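Long-range contacts in MHC class I antigen (Ctenopharyngodon idella, PDB 5H5Z), which binds a short peptide in association with beta-2-microglobulin and, as an MHC class I antigen, probably presents it to T cells: residues His90-Tyr96 / Phe109-Asp115; Phe18-Thr22 / Ala68-Lys73. All coordinates share one frame. Residues are numbered along the deposited sequence.

Contact 1 of 2, residues His90-Tyr96 / Phe109-Asp115; sequences HTWQNMY and FYQYAYD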
ATOM      1  N   HIS A  90     -11.086  19.548  -1.017  1.00 32.21           N
ATOM      2  CA  HIS A  90     -11.733  18.518  -0.215  1.00 29.52           C
ATOM      3  C   HIS A  90     -11.715  17.182  -0.949  1.00 29.33           C
ATOM      4  O   HIS A  90     -11.543  17.141  -2.170  1.00 30.77           O
ATOM      5  CB  HIS A  90     -13.147  18.944   0.185  1.00 32.96           C
ATOM      6  CG  HIS A  90     -13.179  20.177   1.033  1.00 35.66           C
ATOM      7  ND1 HIS A  90     -12.916  20.157   2.387  1.00 37.28           N
ATOM      8  CD2 HIS A  90     -13.413  21.473   0.716  1.00 40.17           C
ATOM      9  CE1 HIS A  90     -12.999  21.385   2.868  1.00 39.97           C
ATOM     10  NE2 HIS A  90     -13.300  22.203   1.875  1.00 40.21           N
ATOM     11  N   THR A  91     -11.864  16.099  -0.192  1.00 27.95           N
ATOM     12  CA  THR A  91     -11.755  14.751  -0.745  1.00 25.54           C
ATOM     13  C   THR A  91     -12.965  13.899  -0.390  1.00 27.82           C
ATOM     14  O   THR A  91     -13.563  14.055   0.682  1.00 25.32           O
ATOM     15  CB  THR A  91     -10.493  14.010  -0.251  1.00 31.51           C
ATOM     16  OG1 THR A  91     -10.674  13.611   1.112  1.00 34.53           O
ATOM     17  CG2 THR A  91      -9.250  14.882  -0.357  1.00 28.70           C
ATOM     18  N   TRP A  92     -13.299  12.990  -1.302  1.00 24.61           N
ATOM     19  CA  TRP A  92     -14.376  12.041  -1.128  1.00 21.96           C
ATOM     20  C   TRP A  92     -13.820  10.681  -1.527  1.00 22.23           C
ATOM     21  O   TRP A  92     -13.250  10.524  -2.611  1.00 23.64           O
ATOM     22  CB  TRP A  92     -15.568  12.442  -2.010  1.00 21.77           C
ATOM     23  CG  TRP A  92     -16.755  11.512  -1.963  1.00 23.42           C
ATOM     24  CD1 TRP A  92     -17.248  10.756  -2.993  1.00 25.76           C
ATOM     25  CD2 TRP A  92     -17.600  11.252  -0.836  1.00 24.17           C
ATOM     26  NE1 TRP A  92     -18.350  10.045  -2.578  1.00 23.89           N
ATOM     27  CE2 TRP A  92     -18.589  10.332  -1.258  1.00 25.84           C
ATOM     28  CE3 TRP A  92     -17.629  11.723   0.490  1.00 23.88           C
ATOM     29  CZ2 TRP A  92     -19.585   9.855  -0.399  1.00 23.88           C
ATOM     30  CZ3 TRP A  92     -18.618  11.249   1.344  1.00 23.71           C
ATOM     31  CH2 TRP A  92     -19.584  10.319   0.893  1.00 24.39           C
ATOM     32  N   GLN A  93     -13.968   9.710  -0.634  1.00 22.29           N
ATOM     33  CA  GLN A  93     -13.392   8.384  -0.838  1.00 20.95           C
ATOM     34  C   GLN A  93     -14.420   7.276  -0.686  1.00 21.30           C
ATOM     35  O   GLN A  93     -15.350   7.376   0.113  1.00 21.61           O
ATOM     36  CB  GLN A  93     -12.263   8.132   0.160  1.00 21.34           C
ATOM     37  CG  GLN A  93     -10.956   8.837  -0.143  1.00 21.05           C
ATOM     38  CD  GLN A  93     -10.043   8.865   1.072  1.00 23.96           C
ATOM     39  OE1 GLN A  93     -10.321   9.551   2.054  1.00 23.48           O
ATOM     40  NE2 GLN A  93      -8.958   8.108   1.016  1.00 21.22           N
ATOM     41  N   ASN A  94     -14.219   6.209  -1.451  1.00 20.79           N
ATOM     42  CA  ASN A  94     -15.013   4.998  -1.345  1.00 19.27           C
ATOM     43  C   ASN A  94     -14.050   3.819  -1.419  1.00 20.39           C
ATOM     44  O   ASN A  94     -13.177   3.772  -2.290  1.00 19.74           O
ATOM     45  CB  ASN A  94     -16.036   4.959  -2.491  1.00 19.09           C
ATOM     46  CG  ASN A  94     -16.940   3.727  -2.471  1.00 19.60           C
ATOM     47  OD1 ASN A  94     -17.273   3.168  -1.419  1.00 21.86           O
ATOM     48  ND2 ASN A  94     -17.386   3.335  -3.650  1.00 18.68           N
ATOM     49  N   MET A  95     -14.177   2.895  -0.477  1.00 17.82           N
ATOM     50  CA  MET A  95     -13.529   1.597  -0.614  1.00 17.42           C
ATOM     51  C   MET A  95     -14.564   0.500  -0.403  1.00 17.57           C
ATOM     52  O   MET A  95     -15.414   0.587   0.486  1.00 19.28           O
ATOM     53  CB  MET A  95     -12.337   1.441   0.342  1.00 19.89           C
ATOM     54  CG  MET A  95     -12.697   1.485   1.818  1.00 22.06           C
ATOM     55  SD  MET A  95     -11.251   1.569   2.885  1.00 33.43           S
ATOM     56  CE  MET A  95     -10.411   0.049   2.436  1.00 34.39           C
ATOM     57  N   TYR A  96     -14.510  -0.522  -1.243  1.00 17.11           N
ATOM     58  CA  TYR A  96     -15.395  -1.651  -1.082  1.00 16.11           C
ATOM     59  C   TYR A  96     -14.698  -2.879  -1.606  1.00 17.53           C
ATOM     60  O   TYR A  96     -13.748  -2.777  -2.384  1.00 18.18           O
ATOM     61  CB  TYR A  96     -16.735  -1.429  -1.803  1.00 16.63           C
ATOM     62  CG  TYR A  96     -16.655  -1.276  -3.304  1.00 17.02           C
ATOM     63  CD1 TYR A  96     -16.757  -2.391  -4.150  1.00 18.08           C
ATOM     64  CD2 TYR A  96     -16.521  -0.011  -3.890  1.00 17.01           C
ATOM     65  CE1 TYR A  96     -16.702  -2.250  -5.529  1.00 18.60           C
ATOM     66  CE2 TYR A  96     -16.464   0.136  -5.270  1.00 17.34           C
ATOM     67  CZ  TYR A  96     -16.556  -0.985  -6.081  1.00 17.22           C
ATOM     68  OH  TYR A  96     -16.503  -0.840  -7.445  1.00 21.13           O
ATOM     69  N   PHE A 109     -17.242  -5.520   2.505  1.00 18.93           N
ATOM     70  CA  PHE A 109     -17.400  -4.208   3.139  1.00 18.55           C
ATOM     71  C   PHE A 109     -17.699  -3.140   2.092  1.00 18.32           C
ATOM     72  O   PHE A 109     -17.387  -3.314   0.911  1.00 17.47           O
ATOM     73  CB  PHE A 109     -16.129  -3.837   3.918  1.00 20.50           C
ATOM     74  CG  PHE A 109     -14.916  -3.679   3.049  1.00 20.66           C
ATOM     75  CD1 PHE A 109     -14.181  -4.795   2.648  1.00 22.21           C
ATOM     76  CD2 PHE A 109     -14.504  -2.417   2.625  1.00 21.63           C
ATOM     77  CE1 PHE A 109     -13.063  -4.656   1.839  1.00 24.26           C
ATOM     78  CE2 PHE A 109     -13.383  -2.271   1.819  1.00 23.79           C
ATOM     79  CZ  PHE A 109     -12.662  -3.392   1.427  1.00 26.56           C
ATOM     80  N   TYR A 110     -18.296  -2.034   2.534  1.00 19.39           N
ATOM     81  CA  TYR A 110     -18.625  -0.913   1.655  1.00 17.36           C
ATOM     82  C   TYR A 110     -18.624   0.350   2.517  1.00 18.23           C
ATOM     83  O   TYR A 110     -19.436   0.481   3.436  1.00 19.28           O
ATOM     84  CB  TYR A 110     -19.996  -1.128   0.991  1.00 16.80           C
ATOM     85  CG  TYR A 110     -20.028  -0.827  -0.495  1.00 18.04           C
ATOM     86  CD1 TYR A 110     -19.883   0.476  -0.974  1.00 18.72           C
ATOM     87  CD2 TYR A 110     -20.230  -1.853  -1.430  1.00 19.35           C
ATOM     88  CE1 TYR A 110     -19.907   0.749  -2.333  1.00 20.32           C
ATOM     89  CE2 TYR A 110     -20.262  -1.589  -2.790  1.00 21.20           C
ATOM     90  CZ  TYR A 110     -20.104  -0.288  -3.237  1.00 22.91           C
ATOM     91  OH  TYR A 110     -20.138  -0.023  -4.586  1.00 27.33           O
ATOM     92  N   GLN A 111     -17.702   1.268   2.227  1.00 18.25           N
ATOM     93  CA  GLN A 111     -17.438   2.417   3.112  1.00 20.13           C
ATOM     94  C   GLN A 111     -17.128   3.690   2.334  1.00 19.28           C
ATOM     95  O   GLN A 111     -16.524   3.643   1.260  1.00 19.83           O
ATOM     96  CB  GLN A 111     -16.258   2.112   4.043  1.00 25.45           C
ATOM     97  CG  GLN A 111     -16.465   0.916   4.961  1.00 34.13           C
ATOM     98  CD  GLN A 111     -15.166   0.353   5.508  1.00 41.82           C
ATOM     99  OE1 GLN A 111     -14.087   0.888   5.267  1.00 44.49           O
ATOM    100  NE2 GLN A 111     -15.268  -0.741   6.248  1.00 49.12           N
ATOM    101  N   TYR A 112     -17.531   4.828   2.895  1.00 20.79           N
ATOM    102  CA  TYR A 112     -17.237   6.136   2.315  1.00 22.14           C
ATOM    103  C   TYR A 112     -16.637   7.067   3.371  1.00 21.69           C
ATOM    104  O   TYR A 112     -16.955   6.947   4.553  1.00 21.70           O
ATOM    105  CB  TYR A 112     -18.515   6.768   1.759  1.00 22.62           C
ATOM    106  CG  TYR A 112     -19.148   6.033   0.584  1.00 19.79           C
ATOM    107  CD1 TYR A 112     -19.989   4.933   0.787  1.00 20.04           C
ATOM    108  CD2 TYR A 112     -18.923   6.454  -0.728  1.00 20.20           C
ATOM    109  CE1 TYR A 112     -20.576   4.276  -0.283  1.00 20.85           C
ATOM    110  CE2 TYR A 112     -19.516   5.801  -1.807  1.00 20.72           C
ATOM    111  CZ  TYR A 112     -20.333   4.712  -1.577  1.00 21.35           C
ATOM    112  OH  TYR A 112     -20.929   4.064  -2.643  1.00 23.70           O
ATOM    113  N   ALA A 113     -15.776   7.989   2.939  1.00 21.31           N
ATOM    114  CA  ALA A 113     -15.191   8.997   3.834  1.00 21.31           C
ATOM    115  C   ALA A 113     -15.147  10.354   3.168  1.00 22.66           C
ATOM    116  O   ALA A 113     -14.935  10.456   1.953  1.00 22.08           O
ATOM    117  CB  ALA A 113     -13.785   8.599   4.269  1.00 21.02           C
ATOM    118  N   TYR A 114     -15.347  11.390   3.978  1.00 22.89           N
ATOM    119  CA  TYR A 114     -15.180  12.762   3.540  1.00 23.85           C
ATOM    120  C   TYR A 114     -13.999  13.373   4.280  1.00 26.83           C
ATOM    121  O   TYR A 114     -13.901  13.263   5.507  1.00 24.96           O
ATOM    122  CB  TYR A 114     -16.450  13.573   3.802  1.00 27.64           C
ATOM    123  CG  TYR A 114     -16.301  15.040   3.471  1.00 28.69           C
ATOM    124  CD1 TYR A 114     -16.119  15.458   2.153  1.00 24.73           C
ATOM    125  CD2 TYR A 114     -16.329  16.012   4.475  1.00 28.11           C
ATOM    126  CE1 TYR A 114     -15.981  16.796   1.836  1.00 30.98           C
ATOM    127  CE2 TYR A 114     -16.192  17.356   4.168  1.00 29.54           C
ATOM    128  CZ  TYR A 114     -16.018  17.742   2.850  1.00 29.32           C
ATOM    129  OH  TYR A 114     -15.880  19.074   2.542  1.00 34.53           O
ATOM    130  N   ASP A 115     -13.109  14.016   3.524  1.00 24.78           N
ATOM    131  CA  ASP A 115     -11.832  14.533   4.051  1.00 25.12           C
ATOM    132  C   ASP A 115     -11.097  13.512   4.925  1.00 25.89           C
ATOM    133  O   ASP A 115     -10.532  13.853   5.966  1.00 26.62           O
ATOM    134  CB  ASP A 115     -12.024  15.881   4.772  1.00 24.96           C
ATOM    135  CG  ASP A 115     -12.279  17.025   3.806  1.00 28.74           C
ATOM    136  OD1 ASP A 115     -11.927  16.904   2.616  1.00 30.18           O
ATOM    137  OD2 ASP A 115     -12.829  18.060   4.234  1.00 29.56           O
TER
HETATM  138  O   HOH W   1     -12.188  11.447   1.988  1.00 23.20           O
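Strands 90-96 and 109-114 run antiparallel, with axes 4.6 Å apart at an angle of 168°, and form the two arms of a beta hairpin in the floor of the peptide-binding groove. The backbone ladder is regular. Gln-93 and Ala-113 form a hydrogen-bonded pair, each N donating to the other's O at 2.9 Å, and Met-95 and Gln-111 form the next, with both N to O distances 3.0 Å. Asp-115 N reaches Thr-91 O at 2.9 Å just beyond the second strand.

There the Asp-115 carboxylate turns back on the first strand: OD1 accepts Thr-91 N (2.9 Å) and OD2 accepts His-90 ND1 (2.8 Å), while His-90 NE2 is bonded to Lys-87 O. A water bridges Thr-91 OG1 (2.8 Å) and Gln-93 OE1 (2.7 Å).

Aromatic packing dominates the face that carries Trp-92, Asn-94, Tyr-96, Tyr-110, Tyr-112 and Tyr-114. The rings of Tyr-96 and Tyr-110 form an offset stack, centroids 4.5 Å apart and planes at 5°, and Tyr-96 CB makes a CH-pi contact with the Tyr-110 ring. Trp-92 CZ2 meets Tyr-112 CD2 at 3.5 Å.

The hydroxyls of Tyr-96 and Tyr-110 hydrogen-bond to the bound peptide, the former also to Tyr-9. On the other face Met-95 CG packs on Phe-109 CE2 (3.8 Å), and Gln-93 NE2 bonds to Trp-61 O of the beta-2-microglobulin chain. Alternation of side chains thus gives the hairpin two chemistries: an aromatic face, on which Trp-92, Tyr-96 and Tyr-110 meet the peptide, and a mixed face that packs on beta-2-microglobulin.

Contact 2 of 2, residues Phe18-Thr22 / Ala68-Lys73; sequences FPEFT and AHQVFK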
ATOM      1  N   PHE A  18      -3.385  16.177  -9.104  1.00 71.83           N
ATOM      2  CA  PHE A  18      -4.171  14.948  -9.237  1.00 54.39           C
ATOM      3  C   PHE A  18      -5.501  15.184  -9.969  1.00 47.68           C
ATOM      4  O   PHE A  18      -6.029  16.299  -9.955  1.00 50.95           O
ATOM      5  CB  PHE A  18      -4.392  14.284  -7.867  1.00 57.20           C
ATOM      6  CG  PHE A  18      -3.215  13.470  -7.387  1.00 58.57           C
ATOM      7  CD1 PHE A  18      -2.894  12.253  -7.989  1.00 61.52           C
ATOM      8  CD2 PHE A  18      -2.428  13.915  -6.327  1.00 56.09           C
ATOM      9  CE1 PHE A  18      -1.811  11.502  -7.547  1.00 55.85           C
ATOM     10  CE2 PHE A  18      -1.345  13.168  -5.879  1.00 48.74           C
ATOM     11  CZ  PHE A  18      -1.034  11.962  -6.489  1.00 50.58           C
ATOM     12  N   PRO A  19      -6.039  14.135 -10.630  1.00 42.51           N
ATOM     13  CA  PRO A  19      -7.328  14.251 -11.324  1.00 37.39           C
ATOM     14  C   PRO A  19      -8.512  14.365 -10.364  1.00 35.02           C
ATOM     15  O   PRO A  19      -8.361  14.152  -9.160  1.00 33.63           O
ATOM     16  CB  PRO A  19      -7.428  12.939 -12.118  1.00 47.33           C
ATOM     17  CG  PRO A  19      -6.056  12.358 -12.120  1.00 45.89           C
ATOM     18  CD  PRO A  19      -5.442  12.800 -10.830  1.00 42.87           C
ATOM     19  N   GLU A  20      -9.685  14.696 -10.905  1.00 30.96           N
ATOM     20  CA  GLU A  20     -10.912  14.775 -10.114  1.00 27.29           C
ATOM     21  C   GLU A  20     -11.305  13.430  -9.518  1.00 25.76           C
ATOM     22  O   GLU A  20     -11.847  13.367  -8.417  1.00 27.41           O
ATOM     23  CB  GLU A  20     -12.065  15.281 -10.967  1.00 30.87           C
ATOM     24  CG  GLU A  20     -12.183  16.786 -11.028  1.00 33.33           C
ATOM     25  CD  GLU A  20     -13.478  17.223 -11.669  1.00 40.54           C
ATOM     26  OE1 GLU A  20     -14.288  17.873 -10.975  1.00 49.19           O
ATOM     27  OE2 GLU A  20     -13.692  16.904 -12.858  1.00 43.98           O
ATOM     28  N   PHE A  21     -11.039  12.361 -10.261  1.00 23.35           N
ATOM     29  CA  PHE A  21     -11.407  11.019  -9.843  1.00 23.81           C
ATOM     30  C   PHE A  21     -10.291  10.052 -10.187  1.00 21.86           C
ATOM     31  O   PHE A  21      -9.751  10.100 -11.290  1.00 23.34           O
ATOM     32  CB  PHE A  21     -12.706  10.590 -10.540  1.00 23.47           C
ATOM     33  CG  PHE A  21     -13.205   9.234 -10.128  1.00 21.74           C
ATOM     34  CD1 PHE A  21     -13.992   9.084  -8.993  1.00 21.52           C
ATOM     35  CD2 PHE A  21     -12.901   8.106 -10.887  1.00 22.10           C
ATOM     36  CE1 PHE A  21     -14.461   7.838  -8.612  1.00 22.24           C
ATOM     37  CE2 PHE A  21     -13.367   6.852 -10.511  1.00 22.76           C
ATOM     38  CZ  PHE A  21     -14.149   6.719  -9.371  1.00 22.35           C
ATOM     39  N   THR A  22      -9.954   9.183  -9.236  1.00 21.68           N
ATOM     40  CA  THR A  22      -9.004   8.095  -9.451  1.00 20.43           C
ATOM     41  C   THR A  22      -9.595   6.804  -8.881  1.00 20.69           C
ATOM     42  O   THR A  22     -10.139   6.799  -7.778  1.00 21.96           O
ATOM     43  CB  THR A  22      -7.645   8.380  -8.765  1.00 24.94           C
ATOM     44  OG1 THR A  22      -7.124   9.634  -9.218  1.00 25.48           O
ATOM     45  CG2 THR A  22      -6.627   7.279  -9.071  1.00 25.38           C
ATOM     46  N   ALA A  68     -19.043   6.588 -12.228  1.00 26.37           N
ATOM     47  CA  ALA A  68     -18.548   6.819 -10.861  1.00 27.63           C
ATOM     48  C   ALA A  68     -17.976   8.226 -10.674  1.00 26.20           C
ATOM     49  O   ALA A  68     -18.233   8.873  -9.657  1.00 27.94           O
ATOM     50  CB  ALA A  68     -17.518   5.770 -10.477  1.00 26.75           C
ATOM     51  N   HIS A  69     -17.203   8.688 -11.658  1.00 25.11           N
ATOM     52  CA  HIS A  69     -16.671  10.052 -11.680  1.00 25.21           C
ATOM     53  C   HIS A  69     -17.780  11.105 -11.604  1.00 28.00           C
ATOM     54  O   HIS A  69     -17.710  12.030 -10.786  1.00 29.29           O
ATOM     55  CB  HIS A  69     -15.797  10.255 -12.924  1.00 28.10           C
ATOM     56  CG  HIS A  69     -15.533  11.690 -13.266  1.00 31.04           C
ATOM     57  ND1 HIS A  69     -14.970  12.582 -12.377  1.00 33.37           N
ATOM     58  CD2 HIS A  69     -15.738  12.382 -14.411  1.00 35.28           C
ATOM     59  CE1 HIS A  69     -14.846  13.761 -12.957  1.00 35.67           C
ATOM     60  NE2 HIS A  69     -15.307  13.667 -14.191  1.00 36.71           N
ATOM     61  N   GLN A  70     -18.795  10.951 -12.452  1.00 29.05           N
ATOM     62  CA  GLN A  70     -19.949  11.856 -12.466  1.00 27.69           C
ATOM     63  C   GLN A  70     -20.618  11.901 -11.082  1.00 27.39           C
ATOM     64  O   GLN A  70     -20.855  12.983 -10.538  1.00 31.13           O
ATOM     65  CB  GLN A  70     -20.947  11.456 -13.572  1.00 31.91           C
ATOM     66  CG  GLN A  70     -20.429  11.677 -14.999  1.00 32.55           C
ATOM     67  CD  GLN A  70     -21.417  11.280 -16.097  1.00 33.13           C
ATOM     68  OE1 GLN A  70     -21.437  11.881 -17.174  1.00 40.22           O
ATOM     69  NE2 GLN A  70     -22.237  10.265 -15.832  1.00 34.40           N
ATOM     70  N   VAL A  71     -20.881  10.725 -10.508  1.00 28.41           N
ATOM     71  CA  VAL A  71     -21.525  10.602  -9.193  1.00 28.14           C
ATOM     72  C   VAL A  71     -20.654  11.175  -8.068  1.00 30.98           C
ATOM     73  O   VAL A  71     -21.166  11.817  -7.144  1.00 31.31           O
ATOM     74  CB  VAL A  71     -21.922   9.141  -8.879  1.00 28.39           C
ATOM     75  CG1 VAL A  71     -22.472   9.011  -7.465  1.00 30.12           C
ATOM     76  CG2 VAL A  71     -22.951   8.633  -9.884  1.00 34.30           C
ATOM     77  N   PHE A  72     -19.344  10.948  -8.155  1.00 27.85           N
ATOM     78  CA  PHE A  72     -18.398  11.513  -7.189  1.00 28.89           C
ATOM     79  C   PHE A  72     -18.350  13.036  -7.208  1.00 32.38           C
ATOM     80  O   PHE A  72     -18.261  13.665  -6.145  1.00 31.59           O
ATOM     81  CB  PHE A  72     -16.997  10.928  -7.383  1.00 30.71           C
ATOM     82  CG  PHE A  72     -16.668   9.824  -6.422  1.00 28.13           C
ATOM     83  CD1 PHE A  72     -17.555   8.768  -6.214  1.00 25.42           C
ATOM     84  CD2 PHE A  72     -15.457   9.830  -5.729  1.00 28.51           C
ATOM     85  CE1 PHE A  72     -17.247   7.752  -5.321  1.00 29.13           C
ATOM     86  CE2 PHE A  72     -15.142   8.812  -4.839  1.00 25.91           C
ATOM     87  CZ  PHE A  72     -16.040   7.778  -4.632  1.00 25.97           C
ATOM     88  N   LYS A  73     -18.405  13.620  -8.407  1.00 30.61           N
ATOM     89  CA  LYS A  73     -18.483  15.077  -8.566  1.00 36.24           C
ATOM     90  C   LYS A  73     -19.708  15.633  -7.846  1.00 35.38           C
ATOM     91  O   LYS A  73     -19.620  16.619  -7.113  1.00 35.23           O
ATOM     92  CB  LYS A  73     -18.561  15.462 -10.045  1.00 39.85           C
ATOM     93  CG  LYS A  73     -17.227  15.602 -10.762  1.00 46.69           C
ATOM     94  CD  LYS A  73     -17.432  15.820 -12.260  1.00 50.74           C
ATOM     95  CE  LYS A  73     -17.991  17.198 -12.592  1.00 55.50           C
ATOM     96  NZ  LYS A  73     -16.986  18.282 -12.407  1.00 57.62           N
TER
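Four residues of the 68-73 part of helix 55-82 meet Glu-20 and Phe-21, where the loop enters strand 21-27, and Phe-21 is the main point of contact, with 106 Å² covered. Ala-68 opens the helical side: its CB lies 3.7 Å from Phe-21 CZ, and its carbonyl carbon sits over a face of the Phe-21 ring. His-69 follows, with its CA over that ring as well, while its ND1 approaches Phe-21 CB at 3.5 Å; its imidazole edge meets the carboxylate of Glu-20, CE1 to OE2 being 3.3 Å. One turn on from Ala-68, Phe-72 receives the edge of Phe-21 on its ring face in a T-shaped pair, centroids 5.1 Å apart and planes at 89°, with Phe-21 CE1 3.6 Å from Phe-72 CD2. Lys-73 ends the segment with a salt bridge, NZ to Glu-20 OE1 at 3.1 Å, at the exposed margin of the interface.

Phe-21 also packs edge-to-face with Tyr-9 of strand 3-13, so it fills the angle between helix and sheet. On the helix, Ala-68 touches an apolar side chain of the bound peptide and Val-71 its backbone. A long helix laid over an antiparallel sheet to wall a peptide groove is the hallmark of the MHC class I alpha 1-alpha 2 platform.

Overall arrangement
From the N terminus, the chain runs through strand 3-13 to the 18-22 segment, and contact 2 closes a loop of 45 intervening residues when helix 55-82 returns over the sheet. The same helix then leads into strand 90-100, where contact 1 closes a much shorter loop, with 12 residues between the segments, most of them the outer ends of the hairpin strands 90-100 and 106-114. The two loops therefore lie in series, neither nesting nor crossing. Their centres are 12 Å apart, and they touch where the Phe-72 ring of contact 2 packs on strand 90-96: CE2 lies 3.4 Å from Trp-92 O and CZ 3.5 Å from Asn-94 CB. Contact 2 joins helix to sheet, contact 1 strand to strand.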